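Side-chain contacts in ribonucleoside-diphosphate reductase (Pseudomonas aeruginosa, PDB 5IM3), which probably reduces ribonucleoside diphosphates to the 2'-deoxyribonucleotides needed for DNA synthesis, with thioredoxin as reductant, and is an allosterically regulated enzyme that binds dATP: residues D305-H310 with T359-G364; I487-M492 with M894-G899; Y516-E521 with I732-A737. One frame throughout, in Å; residues are numbered along the deposited sequence.

Interaction 1 belongs to the all-alpha domain and stands apart: its centre is 41 Å from that of interaction 2 and 46 Å from that of interaction 3. The side chain of Phe-361 is about 13 Å from a bound dATP. Interactions 2 and 3 lie in the barrel domain with centres 11 Å apart, away from the dATP sites, and they are joined by Arg-735. From segment 732-737 this arginine sends NE to Asp-489 OD2 in a 2.7 Å salt bridge, and its NH1 lies 2.9 Å from Trp-896 O, a probable hydrogen bond. Interaction 3 is nested in sequence within interaction 2.

Interaction 1 of 3, residues D305-H310 with T359-G364; sequences DRYFIH and TLFNAG
The carbonyl oxygen of Arg-306 faces the rim of the Phe-361 ring, close to the ring plane. It sits 3.0 Å from Phe-361 CE2, a tight approach, and 3.6 Å from Phe-361 CD2, so that one edge of the benzene ring lies against the backbone in the C-terminal part of helix 297-307. The slightly positive ring hydrogens on that edge probably suit the carbonyl. With chi1 at -167°, the ring swings away from the Phe-361 nitrogen and across to the other segment.

The next residue along adds a second ring. Tyr-307 and Phe-361 make an offset edge-to-face pair: the Phe-361 edge is directed at the Tyr-307 face, the centroids are 6.0 Å apart and the planes stand at 72°. Their closest carbons are Tyr-307 CD1 and Phe-361 CD2, 4.0 Å apart. This is helix-end packing inside the all-alpha domain of the reductase, where the last turns of helices 297-307 and 357-362 come together. On the same flank of the tyrosine, CE1 meets Leu-360 CB at 4.0 Å, obliquely to the ring. The phenol oxygen reaches on to hydrogen-bond Thr-357 OG1, which ties the tip of Tyr-307 to the beginning of the helix whose far end its ring touches. Helix 773-779 of the barrel domain covers this buried part of the contact, with Thr-774 against Tyr-307 and Ile-775 and Ile-778 against Leu-360. Phe-361 is more exposed, and after it the helix closes with Ala-363 N bonded to Thr-359 O at 2.9 Å.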
# COMPACT_ATOMS: atom_id res chain seq x y z
N ASP A 305 -15.93 -43.61 -18.38
CA ASP A 305 -16.87 -42.52 -18.11
C ASP A 305 -17.30 -41.82 -19.39
O ASP A 305 -18.48 -41.46 -19.54
CB ASP A 305 -16.25 -41.51 -17.14
CG ASP A 305 -16.07 -42.08 -15.74
OD1 ASP A 305 -16.66 -43.14 -15.44
OD2 ASP A 305 -15.34 -41.46 -14.95
N ARG A 306 -16.39 -41.63 -20.34
CA ARG A 306 -16.63 -40.72 -21.45
C ARG A 306 -16.38 -41.29 -22.84
O ARG A 306 -16.91 -40.73 -23.80
CB ARG A 306 -15.78 -39.45 -21.29
CG ARG A 306 -16.18 -38.60 -20.09
CD ARG A 306 -15.38 -37.31 -20.01
NE ARG A 306 -13.96 -37.54 -19.74
CZ ARG A 306 -13.10 -36.60 -19.39
NH1 ARG A 306 -13.50 -35.34 -19.24
NH2 ARG A 306 -11.83 -36.91 -19.17
N TYR A 307 -15.62 -42.38 -22.99
CA TYR A 307 -15.25 -42.85 -24.32
C TYR A 307 -15.90 -44.16 -24.73
O TYR A 307 -16.17 -44.34 -25.93
CB TYR A 307 -13.73 -43.00 -24.41
CG TYR A 307 -13.02 -41.66 -24.52
CD1 TYR A 307 -12.73 -41.10 -25.75
CD2 TYR A 307 -12.66 -40.95 -23.38
CE1 TYR A 307 -12.10 -39.87 -25.85
CE2 TYR A 307 -12.03 -39.73 -23.46
CZ TYR A 307 -11.75 -39.19 -24.71
OH TYR A 307 -11.12 -37.98 -24.81
N PHE A 308 -16.18 -45.07 -23.81
CA PHE A 308 -16.79 -46.34 -24.18
C PHE A 308 -18.22 -46.13 -24.67
O PHE A 308 -19.00 -45.38 -24.08
CB PHE A 308 -16.79 -47.31 -23.00
CG PHE A 308 -15.43 -47.85 -22.64
CD1 PHE A 308 -14.36 -47.74 -23.52
CD2 PHE A 308 -15.22 -48.47 -21.42
CE1 PHE A 308 -13.12 -48.23 -23.18
CE2 PHE A 308 -13.97 -48.96 -21.08
CZ PHE A 308 -12.92 -48.84 -21.96
N ILE A 309 -18.57 -46.81 -25.77
CA ILE A 309 -19.91 -46.73 -26.31
C ILE A 309 -20.90 -47.36 -25.34
O ILE A 309 -20.59 -48.34 -24.65
CB ILE A 309 -19.98 -47.40 -27.70
CG1 ILE A 309 -19.05 -46.70 -28.69
CG2 ILE A 309 -21.42 -47.41 -28.23
CD1 ILE A 309 -19.42 -45.28 -29.00
N HIS A 310 -22.11 -46.80 -25.29
CA HIS A 310 -23.10 -47.19 -24.30
C HIS A 310 -24.50 -47.00 -24.85
O HIS A 310 -24.71 -46.29 -25.83
CB HIS A 310 -22.93 -46.37 -23.01
CG HIS A 310 -22.89 -44.89 -23.26
ND1 HIS A 310 -24.03 -44.11 -23.29
CD2 HIS A 310 -21.85 -44.06 -23.50
CE1 HIS A 310 -23.69 -42.86 -23.53
NE2 HIS A 310 -22.38 -42.80 -23.67
N THR A 359 -10.41 -38.47 -32.43
CA THR A 359 -10.28 -39.75 -33.12
C THR A 359 -10.76 -40.89 -32.22
O THR A 359 -11.59 -41.71 -32.62
CB THR A 359 -8.84 -39.98 -33.56
OG1 THR A 359 -8.49 -39.03 -34.57
CG2 THR A 359 -8.65 -41.38 -34.12
N LEU A 360 -10.25 -40.94 -30.99
CA LEU A 360 -10.67 -41.97 -30.05
C LEU A 360 -12.19 -42.01 -29.89
O LEU A 360 -12.78 -43.09 -29.78
CB LEU A 360 -10.01 -41.75 -28.69
CG LEU A 360 -8.50 -42.00 -28.63
CD1 LEU A 360 -8.01 -41.68 -27.24
CD2 LEU A 360 -8.18 -43.44 -29.01
N PHE A 361 -12.83 -40.84 -29.89
CA PHE A 361 -14.25 -40.79 -29.59
C PHE A 361 -15.11 -41.15 -30.80
O PHE A 361 -16.17 -41.77 -30.64
CB PHE A 361 -14.62 -39.40 -29.08
CG PHE A 361 -15.99 -39.33 -28.45
CD1 PHE A 361 -17.09 -38.97 -29.21
CD2 PHE A 361 -16.16 -39.63 -27.12
CE1 PHE A 361 -18.35 -38.91 -28.63
CE2 PHE A 361 -17.42 -39.58 -26.54
CZ PHE A 361 -18.51 -39.22 -27.30
N ASN A 362 -14.68 -40.78 -32.01
CA ASN A 362 -15.55 -40.85 -33.17
C ASN A 362 -15.14 -41.88 -34.21
O ASN A 362 -15.97 -42.25 -35.04
CB ASN A 362 -15.62 -39.48 -33.86
CG ASN A 362 -16.30 -38.45 -32.98
OD1 ASN A 362 -17.29 -38.74 -32.31
ND2 ASN A 362 -15.76 -37.24 -32.98
N ALA A 363 -13.89 -42.35 -34.20
CA ALA A 363 -13.48 -43.34 -35.19
C ALA A 363 -14.37 -44.56 -35.08
O ALA A 363 -14.67 -45.03 -33.98
CB ALA A 363 -12.01 -43.72 -34.99
N GLY A 364 -14.83 -45.06 -36.23
CA GLY A 364 -15.69 -46.22 -36.27
C GLY A 364 -17.17 -45.92 -36.13
O GLY A 364 -17.97 -46.87 -36.09

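Interaction 2 of 3, residues I487-M492 with M894-G899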
# COMPACT_ATOMS: atom_id res chain seq x y z
N ILE A 487 3.31 -11.62 -33.17
CA ILE A 487 4.38 -10.65 -32.97
C ILE A 487 5.39 -10.77 -34.11
O ILE A 487 5.99 -11.84 -34.27
CB ILE A 487 5.07 -10.84 -31.61
CG1 ILE A 487 4.04 -10.87 -30.48
CG2 ILE A 487 6.09 -9.72 -31.38
CD1 ILE A 487 4.61 -11.30 -29.15
N PRO A 488 5.62 -9.71 -34.89
CA PRO A 488 6.71 -9.75 -35.87
C PRO A 488 8.06 -9.60 -35.20
O PRO A 488 8.20 -8.97 -34.15
CB PRO A 488 6.41 -8.56 -36.79
CG PRO A 488 5.03 -8.09 -36.43
CD PRO A 488 4.81 -8.48 -35.01
N ASP A 489 9.08 -10.19 -35.84
CA ASP A 489 10.45 -10.06 -35.33
C ASP A 489 10.84 -8.60 -35.15
O ASP A 489 11.55 -8.26 -34.20
CB ASP A 489 11.43 -10.76 -36.27
CG ASP A 489 11.50 -12.26 -36.05
OD1 ASP A 489 10.67 -12.79 -35.28
OD2 ASP A 489 12.39 -12.90 -36.64
N LEU A 490 10.38 -7.73 -36.05
CA LEU A 490 10.81 -6.34 -36.02
C LEU A 490 10.40 -5.67 -34.71
O LEU A 490 11.15 -4.85 -34.17
CB LEU A 490 10.21 -5.58 -37.21
CG LEU A 490 10.68 -4.14 -37.40
CD1 LEU A 490 12.17 -4.09 -37.67
CD2 LEU A 490 9.92 -3.49 -38.53
N PHE A 491 9.23 -6.03 -34.17
CA PHE A 491 8.82 -5.45 -32.90
C PHE A 491 9.80 -5.82 -31.79
O PHE A 491 10.23 -4.96 -31.02
CB PHE A 491 7.40 -5.90 -32.53
CG PHE A 491 6.98 -5.49 -31.15
CD1 PHE A 491 6.59 -4.19 -30.89
CD2 PHE A 491 6.98 -6.40 -30.11
CE1 PHE A 491 6.21 -3.80 -29.62
CE2 PHE A 491 6.60 -6.02 -28.83
CZ PHE A 491 6.21 -4.72 -28.59
N MET A 492 10.15 -7.10 -31.70
CA MET A 492 11.13 -7.52 -30.71
C MET A 492 12.47 -6.84 -30.93
O MET A 492 13.16 -6.47 -29.97
CB MET A 492 11.30 -9.04 -30.74
CG MET A 492 10.02 -9.82 -30.46
SD MET A 492 9.29 -9.48 -28.85
CE MET A 492 10.64 -9.94 -27.75
N MET A 894 14.17 -14.26 -23.91
CA MET A 894 14.92 -15.49 -24.14
C MET A 894 14.16 -16.43 -25.07
O MET A 894 14.75 -17.04 -25.96
CB MET A 894 15.21 -16.18 -22.80
CG MET A 894 15.93 -17.52 -22.91
SD MET A 894 16.07 -18.36 -21.32
CE MET A 894 16.97 -19.82 -21.80
N ALA A 895 12.85 -16.57 -24.86
CA ALA A 895 12.04 -17.43 -25.72
C ALA A 895 12.17 -17.02 -27.18
O ALA A 895 12.33 -17.87 -28.06
CB ALA A 895 10.58 -17.40 -25.28
N TRP A 896 12.09 -15.72 -27.45
CA TRP A 896 12.27 -15.22 -28.81
C TRP A 896 13.72 -15.39 -29.26
O TRP A 896 13.98 -15.84 -30.38
CB TRP A 896 11.84 -13.75 -28.87
CG TRP A 896 12.00 -13.12 -30.22
CD1 TRP A 896 11.26 -13.37 -31.33
CD2 TRP A 896 12.95 -12.12 -30.58
NE1 TRP A 896 11.70 -12.59 -32.38
CE2 TRP A 896 12.73 -11.81 -31.94
CE3 TRP A 896 13.96 -11.45 -29.89
CZ2 TRP A 896 13.49 -10.86 -32.62
CZ3 TRP A 896 14.72 -10.51 -30.57
CH2 TRP A 896 14.47 -10.22 -31.92
N PHE A 897 14.66 -15.04 -28.40
CA PHE A 897 16.08 -15.12 -28.75
C PHE A 897 16.49 -16.55 -29.10
O PHE A 897 17.45 -16.75 -29.85
CB PHE A 897 16.92 -14.57 -27.60
CG PHE A 897 18.37 -14.36 -27.94
CD1 PHE A 897 18.76 -13.34 -28.79
CD2 PHE A 897 19.35 -15.17 -27.39
CE1 PHE A 897 20.09 -13.14 -29.10
CE2 PHE A 897 20.68 -14.98 -27.69
CZ PHE A 897 21.05 -13.97 -28.55
N ARG A 898 15.78 -17.55 -28.57
CA ARG A 898 16.14 -18.95 -28.77
C ARG A 898 15.34 -19.61 -29.89
O ARG A 898 15.33 -20.84 -29.99
CB ARG A 898 15.95 -19.73 -27.47
CG ARG A 898 16.90 -19.33 -26.36
CD ARG A 898 18.34 -19.65 -26.73
NE ARG A 898 19.30 -19.12 -25.77
CZ ARG A 898 20.62 -19.18 -25.93
NH1 ARG A 898 21.13 -19.76 -27.01
NH2 ARG A 898 21.42 -18.66 -25.02
N GLY A 899 14.68 -18.82 -30.73
CA GLY A 899 14.04 -19.36 -31.91
C GLY A 899 12.74 -20.08 -31.67
O GLY A 899 12.33 -20.89 -32.51
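Trp-896 reaches across from the last turn of helix 885-897 and lays its indole on the first turn of helix 489-496, combining a CH-pi contact, a Met-aromatic contact and a side-chain hydrogen bond within the reductase's barrel domain. With chi1 at 179°, the ring is carried straight out from its own helix toward the other.

The tight part is the six-membered ring. Met-492 CB stands over its face, 3.3 Å from the ring centroid and almost on the normal, and Met-492 CG follows at 3.7 Å from Trp-896 CE2. Arg-735 makes a cation-pi contact with the opposite face, so the indole is sandwiched between methionine methylenes and a guanidinium group. Phe-496 and Phe-565 also meet the ring.

The rest of the methionine is held more loosely. Its chain bends at both chi2 and chi3 and heads back toward the stem of the tryptophan, leaving SD 4.9 Å from the centroid of the five-membered ring, an oblique sulfur-aromatic contact, and CE 4.1 Å from Trp-896 CB. All three touching residues are buried; Phe-897 and Arg-898, where the second helix ends, are partly exposed. That end is a Schellman motif: Leu-900 N bonds to Ala-895 O, and Gly-899, at positive phi, bonds through N to Trp-896 O at 3.1 Å.

At the indole edge, the two oxygens of Asp-489 divide the work. OD2 pairs with Arg-735, which probably helps to keep the carboxylate ionised. OD1 takes the indole N-H: Trp-896 NE1 to Asp-489 OD1 is 3.1 Å and nearly straight at 173°, with the oxygen in the indole plane but NE1 above the carboxylate, 70° out of that plane.

Interaction 3 of 3, residues Y516-E521 with I732-A737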
# COMPACT_ATOMS: atom_id res chain seq x y z
N TYR A 516 6.40 -11.21 -44.44
CA TYR A 516 7.14 -11.66 -43.27
C TYR A 516 8.63 -11.58 -43.58
O TYR A 516 9.04 -11.43 -44.74
CB TYR A 516 6.74 -13.09 -42.88
CG TYR A 516 6.90 -14.11 -43.98
CD1 TYR A 516 8.11 -14.77 -44.19
CD2 TYR A 516 5.83 -14.43 -44.81
CE1 TYR A 516 8.25 -15.70 -45.20
CE2 TYR A 516 5.96 -15.37 -45.82
CZ TYR A 516 7.17 -16.00 -46.01
OH TYR A 516 7.31 -16.94 -47.02
N GLY A 517 9.44 -11.68 -42.53
CA GLY A 517 10.88 -11.65 -42.68
C GLY A 517 11.38 -10.30 -43.16
O GLY A 517 10.83 -9.24 -42.82
N LYS A 518 12.45 -10.33 -43.96
CA LYS A 518 13.01 -9.10 -44.50
C LYS A 518 11.99 -8.32 -45.31
O LYS A 518 11.93 -7.08 -45.23
CB LYS A 518 14.23 -9.42 -45.37
CG LYS A 518 15.53 -9.56 -44.61
CD LYS A 518 16.72 -9.55 -45.56
CE LYS A 518 18.03 -9.39 -44.80
NZ LYS A 518 18.22 -10.48 -43.80
N ALA A 519 11.17 -9.02 -46.10
CA ALA A 519 10.17 -8.34 -46.91
C ALA A 519 9.24 -7.49 -46.04
O ALA A 519 8.91 -6.36 -46.40
CB ALA A 519 9.37 -9.36 -47.71
N PHE A 520 8.82 -8.03 -44.90
CA PHE A 520 7.95 -7.26 -44.01
C PHE A 520 8.67 -6.04 -43.45
O PHE A 520 8.11 -4.94 -43.42
CB PHE A 520 7.44 -8.13 -42.87
CG PHE A 520 6.78 -7.35 -41.76
CD1 PHE A 520 5.43 -7.05 -41.81
CD2 PHE A 520 7.52 -6.91 -40.67
CE1 PHE A 520 4.83 -6.33 -40.79
CE2 PHE A 520 6.92 -6.18 -39.66
CZ PHE A 520 5.57 -5.89 -39.72
N GLU A 521 9.92 -6.22 -43.01
CA GLU A 521 10.62 -5.14 -42.32
C GLU A 521 10.91 -3.98 -43.26
O GLU A 521 10.85 -2.81 -42.86
CB GLU A 521 11.91 -5.68 -41.70
CG GLU A 521 11.66 -6.81 -40.71
CD GLU A 521 12.88 -7.13 -39.86
OE1 GLU A 521 13.91 -6.44 -40.00
OE2 GLU A 521 12.79 -8.07 -39.04
N ILE A 732 18.32 -17.88 -38.73
CA ILE A 732 19.41 -17.11 -38.14
C ILE A 732 19.97 -16.12 -39.16
O ILE A 732 20.31 -14.98 -38.82
CB ILE A 732 20.50 -18.04 -37.60
CG1 ILE A 732 19.92 -18.99 -36.54
CG2 ILE A 732 21.65 -17.24 -37.00
CD1 ILE A 732 20.84 -20.13 -36.18
N GLU A 733 20.08 -16.54 -40.42
CA GLU A 733 20.55 -15.63 -41.47
C GLU A 733 19.60 -14.45 -41.62
O GLU A 733 20.03 -13.29 -41.67
CB GLU A 733 20.69 -16.37 -42.79
CG GLU A 733 21.86 -17.34 -42.86
CD GLU A 733 22.13 -17.81 -44.27
OE1 GLU A 733 21.51 -17.28 -45.21
OE2 GLU A 733 22.97 -18.73 -44.44
N GLU A 734 18.30 -14.73 -41.71
CA GLU A 734 17.32 -13.68 -41.96
C GLU A 734 17.29 -12.67 -40.82
O GLU A 734 17.52 -11.47 -41.02
CB GLU A 734 15.94 -14.30 -42.18
CG GLU A 734 15.73 -14.90 -43.56
CD GLU A 734 15.78 -13.86 -44.66
OE1 GLU A 734 16.89 -13.60 -45.19
OE2 GLU A 734 14.72 -13.29 -45.00
N ARG A 735 17.01 -13.14 -39.60
CA ARG A 735 16.87 -12.23 -38.47
C ARG A 735 18.21 -11.60 -38.10
O ARG A 735 18.27 -10.41 -37.77
CB ARG A 735 16.28 -12.96 -37.27
CG ARG A 735 15.97 -12.03 -36.10
CD ARG A 735 15.64 -12.80 -34.84
NE ARG A 735 14.41 -13.58 -34.97
CZ ARG A 735 13.89 -14.32 -34.00
NH1 ARG A 735 14.47 -14.37 -32.81
NH2 ARG A 735 12.77 -15.00 -34.20
N GLY A 736 19.28 -12.37 -38.14
CA GLY A 736 20.60 -11.88 -37.77
C GLY A 736 21.02 -12.44 -36.42
O GLY A 736 20.21 -12.54 -35.49
N ALA A 737 22.30 -12.81 -36.32
CA ALA A 737 22.80 -13.41 -35.09
C ALA A 737 22.69 -12.46 -33.90
O ALA A 737 22.74 -12.92 -32.75
CB ALA A 737 24.26 -13.84 -35.27
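Lys-518 crosses Glu-734 at a slant before its amine turns to the Glu-734 backbone carbonyl. CB starts 3.9 Å from Glu-734 OE2, and CG keeps to the same oxygen at 3.8 Å. CD passes to the other one, 4.1 Å from Glu-734 OE1. The chain is extended as far as CE; the turn about the CD-CE bond (chi4 58°) then brings NZ round to the end of helix 724-735. There NZ gives a weak hydrogen bond to Glu-734 O at 3.0 Å and makes a long salt bridge to Glu-734 OE1 at 3.7 Å. One residue thus offers the amine both a carbonyl and a carboxylate, and a lysine beside the C-terminal end of a helix is probably favoured electrostatically as well. Glu-734 bends at chi2 to bring its carboxylate over.

This is a surface contact in the barrel domain, joining the first turn of helix 517-532 to the last turn of helix 724-735, which Gly-736 leaves with positive phi. On the same helix as the lysine, Glu-521 packs against Leu-490 of helix 489-496 and salt-bridges Lys-493, while Tyr-516 rests on helix 566-571.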